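Local atomic coordinates of glutathione S-transferase (Vibrio parahaemolyticus, PDB entry 7MIQ), a protein that probably catalyses the conjugation of glutathione to electrophilic substrates, as a dimeric transferase of the Gtt2 class. Residues A[14-26]-A[70-84]. Residues are numbered along the deposited sequence; the frame is centred on the assembly and turned at random. Where two conformers were deposited one is given.
Sequences RVSIFLKEIGGEV and CRYLDEAFENDLALF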
ATOM      1  N   ARG A  14      15.007  -2.415  -1.269  1.00 15.83           N
ATOM      2  CA  ARG A  14      14.047  -2.734  -0.216  1.00 13.06           C
ATOM      3  C   ARG A  14      14.049  -4.228   0.081  1.00 15.36           C
ATOM      4  O   ARG A  14      13.994  -4.641   1.246  1.00 16.36           O
ATOM      5  CB  ARG A  14      12.646  -2.268  -0.611  1.00 15.23           C
ATOM      6  CG  ARG A  14      12.470  -0.754  -0.628  1.00 15.46           C
ATOM      7  CD  ARG A  14      11.085  -0.374  -1.130  1.00 18.84           C
ATOM      8  NE  ARG A  14      10.059  -0.547  -0.107  1.00 15.14           N
ATOM      9  CZ  ARG A  14       8.771  -0.292  -0.293  1.00 17.53           C
ATOM     10  NH1 ARG A  14       8.309   0.115  -1.465  1.00 19.24           N
ATOM     11  NH2 ARG A  14       7.926  -0.450   0.721  1.00 16.59           N
ATOM     12  N   VAL A  15      14.126  -5.052  -0.964  1.00 12.75           N
ATOM     13  CA  VAL A  15      14.159  -6.499  -0.781  1.00 13.86           C
ATOM     14  C   VAL A  15      15.519  -6.954  -0.270  1.00 14.90           C
ATOM     15  O   VAL A  15      15.606  -7.845   0.583  1.00 15.14           O
ATOM     16  CB  VAL A  15      13.784  -7.202  -2.100  1.00 12.18           C
ATOM     17  CG1 VAL A  15      13.922  -8.721  -1.961  1.00 13.44           C
ATOM     18  CG2 VAL A  15      12.371  -6.819  -2.515  1.00 11.01           C
ATOM     19  N   SER A  16      16.600  -6.357  -0.788  1.00 14.86           N
ATOM     20  CA  SER A  16      17.947  -6.774  -0.400  1.00 15.07           C
ATOM     21  C   SER A  16      18.189  -6.569   1.090  1.00 16.13           C
ATOM     22  O   SER A  16      18.765  -7.437   1.757  1.00 16.98           O
ATOM     23  CB  SER A  16      18.998  -6.010  -1.210  1.00 20.26           C
ATOM     24  OG  SER A  16      18.998  -6.407  -2.568  1.00 26.67           O
ATOM     25  N   ILE A  17      17.774  -5.420   1.627  1.00 15.95           N
ATOM     26  CA  ILE A  17      17.960  -5.154   3.051  1.00 13.91           C
ATOM     27  C   ILE A  17      17.137  -6.127   3.888  1.00 15.42           C
ATOM     28  O   ILE A  17      17.614  -6.663   4.897  1.00 12.77           O
ATOM     29  CB  ILE A  17      17.599  -3.691   3.363  1.00 17.83           C
ATOM     30  CG1 ILE A  17      18.560  -2.739   2.644  1.00 17.92           C
ATOM     31  CG2 ILE A  17      17.607  -3.437   4.866  1.00 12.94           C
ATOM     32  CD1 ILE A  17      18.085  -1.290   2.661  1.00 16.15           C
ATOM     33  N   PHE A  18      15.888  -6.368   3.480  1.00 15.79           N
ATOM     34  CA  PHE A  18      15.028  -7.310   4.191  1.00 16.42           C
ATOM     35  C   PHE A  18      15.643  -8.704   4.216  1.00 17.45           C
ATOM     36  O   PHE A  18      15.666  -9.368   5.259  1.00 13.91           O
ATOM     37  CB  PHE A  18      13.652  -7.337   3.523  1.00 15.43           C
ATOM     38  CG  PHE A  18      12.591  -8.047   4.319  1.00 14.71           C
ATOM     39  CD1 PHE A  18      12.488  -9.428   4.293  1.00 15.27           C
ATOM     40  CD2 PHE A  18      11.677  -7.325   5.066  1.00 15.36           C
ATOM     41  CE1 PHE A  18      11.499 -10.078   5.015  1.00 16.78           C
ATOM     42  CE2 PHE A  18      10.685  -7.967   5.792  1.00 15.41           C
ATOM     43  CZ  PHE A  18      10.598  -9.345   5.769  1.00 15.20           C
ATOM     44  N   LEU A  19      16.156  -9.159   3.074  1.00 15.49           N
ATOM     45  CA  LEU A  19      16.766 -10.481   3.008  1.00 18.79           C
ATOM     46  C   LEU A  19      17.975 -10.575   3.931  1.00 20.44           C
ATOM     47  O   LEU A  19      18.171 -11.590   4.610  1.00 18.79           O
ATOM     48  CB  LEU A  19      17.153 -10.793   1.563  1.00 22.85           C
ATOM     49  CG  LEU A  19      17.349 -12.255   1.174  1.00 32.47           C
ATOM     50  CD1 LEU A  19      16.141 -13.084   1.577  1.00 20.15           C
ATOM     51  CD2 LEU A  19      17.589 -12.351  -0.320  1.00 30.72           C
ATOM     52  N   LYS A  20      18.788  -9.515   3.989  1.00 15.46           N
ATOM     53  CA  LYS A  20      19.926  -9.519   4.904  1.00 21.03           C
ATOM     54  C   LYS A  20      19.475  -9.548   6.359  1.00 18.58           C
ATOM     55  O   LYS A  20      20.081 -10.242   7.184  1.00 21.40           O
ATOM     56  CB  LYS A  20      20.821  -8.306   4.648  1.00 22.67           C
ATOM     57  CG  LYS A  20      21.810  -8.479   3.511  1.00 34.85           C
ATOM     58  CD  LYS A  20      22.658  -7.226   3.332  1.00 39.26           C
ATOM     59  CE  LYS A  20      23.676  -7.398   2.217  1.00 53.58           C
ATOM     60  NZ  LYS A  20      24.419  -6.135   1.944  1.00 58.77           N
ATOM     61  N   GLU A  21      18.418  -8.798   6.697  1.00 15.50           N
ATOM     62  CA  GLU A  21      17.938  -8.771   8.077  1.00 16.49           C
ATOM     63  C   GLU A  21      17.545 -10.167   8.551  1.00 21.49           C
ATOM     64  O   GLU A  21      17.903 -10.582   9.658  1.00 18.69           O
ATOM     65  CB  GLU A  21      16.753  -7.809   8.215  1.00 16.06           C
ATOM     66  CG  GLU A  21      17.120  -6.326   8.271  1.00 15.88           C
ATOM     67  CD  GLU A  21      17.796  -5.927   9.580  1.00 22.35           C
ATOM     68  OE1 GLU A  21      17.724  -6.698  10.564  1.00 21.21           O
ATOM     69  OE2 GLU A  21      18.397  -4.836   9.625  1.00 17.27           O
ATOM     70  N   ILE A  22      16.810 -10.915   7.721  1.00 18.62           N
ATOM     71  CA  ILE A  22      16.307 -12.218   8.146  1.00 21.00           C
ATOM     72  C   ILE A  22      17.308 -13.339   7.910  1.00 24.33           C
ATOM     73  O   ILE A  22      17.025 -14.492   8.265  1.00 22.20           O
ATOM     74  CB  ILE A  22      14.971 -12.549   7.449  1.00 15.69           C
ATOM     75  CG1 ILE A  22      15.170 -12.718   5.940  1.00 18.11           C
ATOM     76  CG2 ILE A  22      13.940 -11.466   7.747  1.00 14.10           C
ATOM     77  CD1 ILE A  22      13.886 -13.065   5.202  1.00 13.99           C
ATOM     78  N   GLY A  23      18.468 -13.043   7.332  1.00 23.58           N
ATOM     79  CA  GLY A  23      19.487 -14.056   7.156  1.00 25.56           C
ATOM     80  C   GLY A  23      19.233 -15.018   6.023  1.00 25.10           C
ATOM     81  O   GLY A  23      19.727 -16.149   6.060  1.00 29.52           O
ATOM     82  N   GLY A  24      18.471 -14.605   5.013  1.00 21.23           N
ATOM     83  CA  GLY A  24      18.183 -15.446   3.875  1.00 19.30           C
ATOM     84  C   GLY A  24      19.133 -15.182   2.723  1.00 27.11           C
ATOM     85  O   GLY A  24      19.770 -14.136   2.641  1.00 28.54           O
ATOM     86  N   GLU A  25      19.222 -16.159   1.825  1.00 23.17           N
ATOM     87  CA  GLU A  25      20.081 -16.059   0.650  1.00 31.10           C
ATOM     88  C   GLU A  25      19.315 -16.566  -0.562  1.00 31.11           C
ATOM     89  O   GLU A  25      18.778 -17.677  -0.536  1.00 26.20           O
ATOM     90  CB  GLU A  25      21.372 -16.861   0.834  1.00 38.11           C
ATOM     91  CG  GLU A  25      22.325 -16.782  -0.347  1.00 51.11           C
ATOM     92  CD  GLU A  25      23.555 -17.648  -0.160  1.00 72.14           C
ATOM     93  OE1 GLU A  25      23.626 -18.367   0.859  1.00 88.40           O
ATOM     94  OE2 GLU A  25      24.449 -17.610  -1.031  1.00 77.80           O
ATOM     95  N   VAL A  26      19.290 -15.761  -1.625  0.89 27.05           N
ATOM     96  CA  VAL A  26      18.558 -16.067  -2.852  0.89 27.85           C
ATOM     97  C   VAL A  26      19.443 -15.726  -4.044  0.89 26.68           C
ATOM     98  O   VAL A  26      20.098 -14.678  -4.057  0.89 28.48           O
ATOM     99  CB  VAL A  26      17.227 -15.285  -2.932  0.89 23.57           C
ATOM    100  CG1 VAL A  26      16.536 -15.530  -4.265  0.89 25.31           C
ATOM    101  CG2 VAL A  26      16.309 -15.662  -1.778  0.89 23.86           C
ATOM    102  N   CYS A  70       8.915  -9.476   0.079  1.00 11.74           N
ATOM    103  CA  CYS A  70       9.384  -9.575   1.460  1.00 11.70           C
ATOM    104  C   CYS A  70       8.463 -10.448   2.303  1.00 15.01           C
ATOM    105  O   CYS A  70       8.932 -11.207   3.161  1.00 13.48           O
ATOM    106  CB  CYS A  70       9.507  -8.184   2.081  1.00 14.45           C
ATOM    107  SG  CYS A  70      10.822  -7.155   1.374  1.00 15.03           S
ATOM    108  N   ARG A  71       7.147 -10.347   2.089  1.00 14.17           N
ATOM    109  CA  ARG A  71       6.225 -11.172   2.865  1.00 16.07           C
ATOM    110  C   ARG A  71       6.457 -12.655   2.597  1.00 13.90           C
ATOM    111  O   ARG A  71       6.442 -13.470   3.527  1.00 14.89           O
ATOM    112  CB  ARG A  71       4.774 -10.788   2.564  1.00 15.93           C
ATOM    113  CG  ARG A  71       3.767 -11.540   3.436  1.00 18.40           C
ATOM    114  CD  ARG A  71       2.322 -11.082   3.237  1.00 17.00           C
ATOM    115  NE  ARG A  71       2.134  -9.665   3.526  1.00 17.60           N
ATOM    116  CZ  ARG A  71       2.092  -9.142   4.745  1.00 19.71           C
ATOM    117  NH1 ARG A  71       2.252  -9.890   5.825  1.00 15.28           N
ATOM    118  NH2 ARG A  71       1.890  -7.836   4.883  1.00 15.37           N
ATOM    119  N   TYR A  72       6.687 -13.025   1.335  1.00 13.13           N
ATOM    120  CA  TYR A  72       6.981 -14.423   1.027  1.00 14.23           C
ATOM    121  C   TYR A  72       8.307 -14.851   1.645  1.00 17.97           C
ATOM    122  O   TYR A  72       8.404 -15.923   2.258  1.00 17.41           O
ATOM    123  CB  TYR A  72       7.001 -14.648  -0.487  1.00 13.35           C
ATOM    124  CG  TYR A  72       7.116 -16.112  -0.856  1.00 19.57           C
ATOM    125  CD1 TYR A  72       8.361 -16.735  -0.951  1.00 21.82           C
ATOM    126  CD2 TYR A  72       5.981 -16.879  -1.084  1.00 13.27           C
ATOM    127  CE1 TYR A  72       8.468 -18.082  -1.272  1.00 19.24           C
ATOM    128  CE2 TYR A  72       6.079 -18.222  -1.410  1.00 16.46           C
ATOM    129  CZ  TYR A  72       7.322 -18.817  -1.500  1.00 19.11           C
ATOM    130  OH  TYR A  72       7.418 -20.152  -1.816  1.00 19.14           O
ATOM    131  N   LEU A  73       9.346 -14.025   1.487  1.00 13.40           N
ATOM    132  CA  LEU A  73      10.661 -14.368   2.021  1.00 12.87           C
ATOM    133  C   LEU A  73      10.649 -14.474   3.537  1.00 16.82           C
ATOM    134  O   LEU A  73      11.411 -15.264   4.105  1.00 13.05           O
ATOM    135  CB  LEU A  73      11.693 -13.330   1.583  1.00 15.15           C
ATOM    136  CG  LEU A  73      11.979 -13.237   0.084  1.00 18.26           C
ATOM    137  CD1 LEU A  73      12.845 -12.011  -0.215  1.00 17.32           C
ATOM    138  CD2 LEU A  73      12.638 -14.510  -0.416  1.00 18.89           C
ATOM    139  N   ASP A  74       9.809 -13.677   4.206  1.00 16.73           N
ATOM    140  CA  ASP A  74       9.705 -13.764   5.661  1.00 14.81           C
ATOM    141  C   ASP A  74       9.283 -15.162   6.095  1.00 18.38           C
ATOM    142  O   ASP A  74       9.786 -15.691   7.092  1.00 17.03           O
ATOM    143  CB  ASP A  74       8.719 -12.713   6.175  1.00 13.96           C
ATOM    144  CG  ASP A  74       8.744 -12.574   7.693  1.00 18.57           C
ATOM    145  OD1 ASP A  74       9.845 -12.581   8.278  1.00 20.46           O
ATOM    146  OD2 ASP A  74       7.663 -12.432   8.299  1.00 18.63           O
ATOM    147  N   GLU A  75       8.370 -15.785   5.351  1.00 17.84           N
ATOM    148  CA  GLU A  75       7.961 -17.146   5.667  1.00 21.42           C
ATOM    149  C   GLU A  75       8.915 -18.185   5.099  1.00 20.52           C
ATOM    150  O   GLU A  75       8.980 -19.302   5.624  1.00 19.73           O
ATOM    151  CB  GLU A  75       6.545 -17.404   5.151  1.00 19.47           C
ATOM    152  CG  GLU A  75       5.499 -16.507   5.780  1.00 24.28           C
ATOM    153  CD  GLU A  75       4.089 -16.880   5.373  1.00 21.44           C
ATOM    154  OE1 GLU A  75       3.749 -18.080   5.431  1.00 22.81           O
ATOM    155  OE2 GLU A  75       3.324 -15.974   4.987  1.00 18.50           O
ATOM    156  N   ALA A  76       9.657 -17.841   4.043  1.00 17.80           N
ATOM    157  CA  ALA A  76      10.585 -18.794   3.447  1.00 18.90           C
ATOM    158  C   ALA A  76      11.815 -19.008   4.320  1.00 24.71           C
ATOM    159  O   ALA A  76      12.353 -20.119   4.361  1.00 21.88           O
ATOM    160  CB  ALA A  76      11.002 -18.324   2.055  1.00 16.08           C
ATOM    161  N   PHE A  77      12.271 -17.973   5.022  1.00 19.11           N
ATOM    162  CA  PHE A  77      13.450 -18.060   5.884  1.00 20.10           C
ATOM    163  C   PHE A  77      13.018 -17.768   7.316  1.00 19.57           C
ATOM    164  O   PHE A  77      12.901 -16.602   7.709  1.00 22.88           O
ATOM    165  CB  PHE A  77      14.541 -17.099   5.415  1.00 16.13           C
ATOM    166  CG  PHE A  77      14.992 -17.355   4.012  1.00 21.82           C
ATOM    167  CD1 PHE A  77      15.878 -18.383   3.735  1.00 24.45           C
ATOM    168  CD2 PHE A  77      14.514 -16.586   2.966  1.00 18.57           C
ATOM    169  CE1 PHE A  77      16.286 -18.636   2.440  1.00 25.62           C
ATOM    170  CE2 PHE A  77      14.921 -16.829   1.666  1.00 24.32           C
ATOM    171  CZ  PHE A  77      15.808 -17.857   1.403  1.00 27.33           C
ATOM    172  N   GLU A  78      12.786 -18.829   8.089  1.00 23.51           N
ATOM    173  CA  GLU A  78      12.366 -18.683   9.476  1.00 23.22           C
ATOM    174  C   GLU A  78      13.343 -17.801  10.244  1.00 30.11           C
ATOM    175  O   GLU A  78      14.563 -17.970  10.147  1.00 25.18           O
ATOM    176  CB  GLU A  78      12.257 -20.056  10.140  1.00 35.34           C
ATOM    177  CG  GLU A  78      11.829 -20.006  11.598  1.00 49.96           C
ATOM    178  CD  GLU A  78      11.567 -21.382  12.177  1.00 70.23           C
ATOM    179  OE1 GLU A  78      11.958 -22.383  11.539  1.00 60.51           O
ATOM    180  OE2 GLU A  78      10.965 -21.462  13.269  1.00 90.80           O
ATOM    181  N   ASN A  79      12.798 -16.849  10.998  1.00 26.24           N
ATOM    182  CA  ASN A  79      13.596 -15.873  11.724  1.00 22.00           C
ATOM    183  C   ASN A  79      12.757 -15.346  12.877  1.00 18.50           C
ATOM    184  O   ASN A  79      11.535 -15.508  12.898  1.00 22.08           O
ATOM    185  CB  ASN A  79      14.039 -14.726  10.812  1.00 20.71           C
ATOM    186  CG  ASN A  79      12.878 -13.847  10.388  1.00 20.01           C
ATOM    187  OD1 ASN A  79      12.556 -12.864  11.056  1.00 19.54           O
ATOM    188  ND2 ASN A  79      12.231 -14.205   9.285  1.00 17.10           N
ATOM    189  N   ASP A  80      13.424 -14.700  13.836  1.00 20.52           N
ATOM    190  CA  ASP A  80      12.739 -14.174  15.013  1.00 20.85           C
ATOM    191  C   ASP A  80      12.719 -12.648  15.047  1.00 22.64           C
ATOM    192  O   ASP A  80      12.533 -12.058  16.117  1.00 24.20           O
ATOM    193  CB  ASP A  80      13.369 -14.730  16.292  1.00 31.95           C
ATOM    194  CG  ASP A  80      14.727 -14.127  16.586  1.00 43.94           C
ATOM    195  OD1 ASP A  80      15.463 -13.809  15.627  1.00 50.98           O
ATOM    196  OD2 ASP A  80      15.057 -13.970  17.782  1.00 54.12           O
ATOM    197  N   LEU A  81      12.899 -11.995  13.896  0.54 19.26           N
ATOM    198  CA  LEU A  81      12.876 -10.507  13.826  0.54 20.47           C
ATOM    199  C   LEU A  81      11.440  -9.977  13.889  0.54 19.77           C
ATOM    200  O   LEU A  81      11.304  -8.761  14.067  0.54 19.25           O
ATOM    201  CB  LEU A  81      13.546 -10.083  12.515  0.54 19.65           C
ATOM    202  CG  LEU A  81      15.070  -9.926  12.472  0.54 22.82           C
ATOM    203  CD1 LEU A  81      15.566  -8.753  13.305  0.54 19.07           C
ATOM    204  CD2 LEU A  81      15.805 -11.203  12.833  0.54 22.40           C
ATOM    205  N   ALA A  82      10.431 -10.791  13.579  1.00 19.93           N
ATOM    206  CA  ALA A  82       9.041 -10.331  13.453  1.00 19.62           C
ATOM    207  C   ALA A  82       8.935  -9.002  12.688  1.00 13.16           C
ATOM    208  O   ALA A  82       8.347  -8.030  13.161  1.00 13.88           O
ATOM    209  CB  ALA A  82       8.387 -10.219  14.828  1.00 20.52           C
ATOM    210  N   LEU A  83       9.543  -8.951  11.496  1.00 12.67           N
ATOM    211  CA  LEU A  83       9.602  -7.682  10.766  1.00 12.43           C
ATOM    212  C   LEU A  83       8.224  -7.171  10.353  1.00 17.79           C
ATOM    213  O   LEU A  83       8.066  -5.967  10.116  1.00 15.40           O
ATOM    214  CB  LEU A  83      10.506  -7.811   9.535  1.00 12.29           C
ATOM    215  CG  LEU A  83      12.004  -7.964   9.832  1.00 15.11           C
ATOM    216  CD1 LEU A  83      12.837  -7.945   8.559  1.00 12.09           C
ATOM    217  CD2 LEU A  83      12.493  -6.890  10.808  1.00 13.83           C
ATOM    218  N   PHE A  84       7.225  -8.044  10.254  1.00 13.83           N
ATOM    219  CA  PHE A  84       5.864  -7.602   9.981  1.00 14.47           C
ATOM    220  C   PHE A  84       5.027  -7.460  11.246  1.00 17.13           C
ATOM    221  O   PHE A  84       3.839  -7.138  11.154  1.00 14.04           O
ATOM    222  CB  PHE A  84       5.177  -8.556   8.995  1.00 15.92           C
ATOM    223  CG  PHE A  84       5.594  -8.349   7.563  1.00 14.19           C
ATOM    224  CD1 PHE A  84       5.056  -7.312   6.816  1.00 13.40           C
ATOM    225  CD2 PHE A  84       6.525  -9.186   6.965  1.00 16.23           C
ATOM    226  CE1 PHE A  84       5.437  -7.114   5.498  1.00 14.59           C
ATOM    227  CE2 PHE A  84       6.911  -8.993   5.645  1.00 16.16           C
ATOM    228  CZ  PHE A  84       6.367  -7.955   4.911  1.00 14.46           C
TER
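The Phe18 ring is sandwiched between Cys70 and Leu83. Cys70 CB lies 3.7 Å from the centroid of the Phe18 ring, a CH-pi contact over the ring centre; on the opposite face Leu83 CD1 approaches CE2 of Phe18 to 3.5 Å, displaced toward the rim. Asp74 CB meets the ring edge in plane, and the Phe84 ring comes in obliquely, its plane at 49° to that of Phe18. With CG anti to the backbone N (chi1 -168°), Phe18 reaches across between helix 66-76 and the chain that returns after it.

Beyond the helix end, Gly24 CA sits 3.7 Å from the centroid of the Phe77 ring, over its face, while Leu19 CD1 approaches that ring obliquely. Gly23, at positive phi, closes helix 10-22 in a Schellman motif that leads Gly24 to this ring. Between the two aromatic sites, Ile22 brings CD1 to 3.5 Å from Leu73 O and lays CG2 against Asn79 ND2 (3.6 Å).

That amide is held in its own plane: ND2 of Asn79 donates nearly straight bonds to Asp74 OD1 (3.1 Å) and Phe77 O (2.9 Å), and OD1 accepts from Leu81 N in an Asx turn. No hydrogen bond joins the segments; apolar side chains supply most of the contact, with a few carbonyl oxygens and the Asn79 amide among them. Helix 162-177 also packs on Phe18, through Val162 and Ile165. The axes of helices 14-22 and 70-76 approach to 10.2 Å and cross at -15°, nearly parallel, as expected of the two helices packed together on one side of the sheet in the thioredoxin-like N-terminal domain of glutathione transferases.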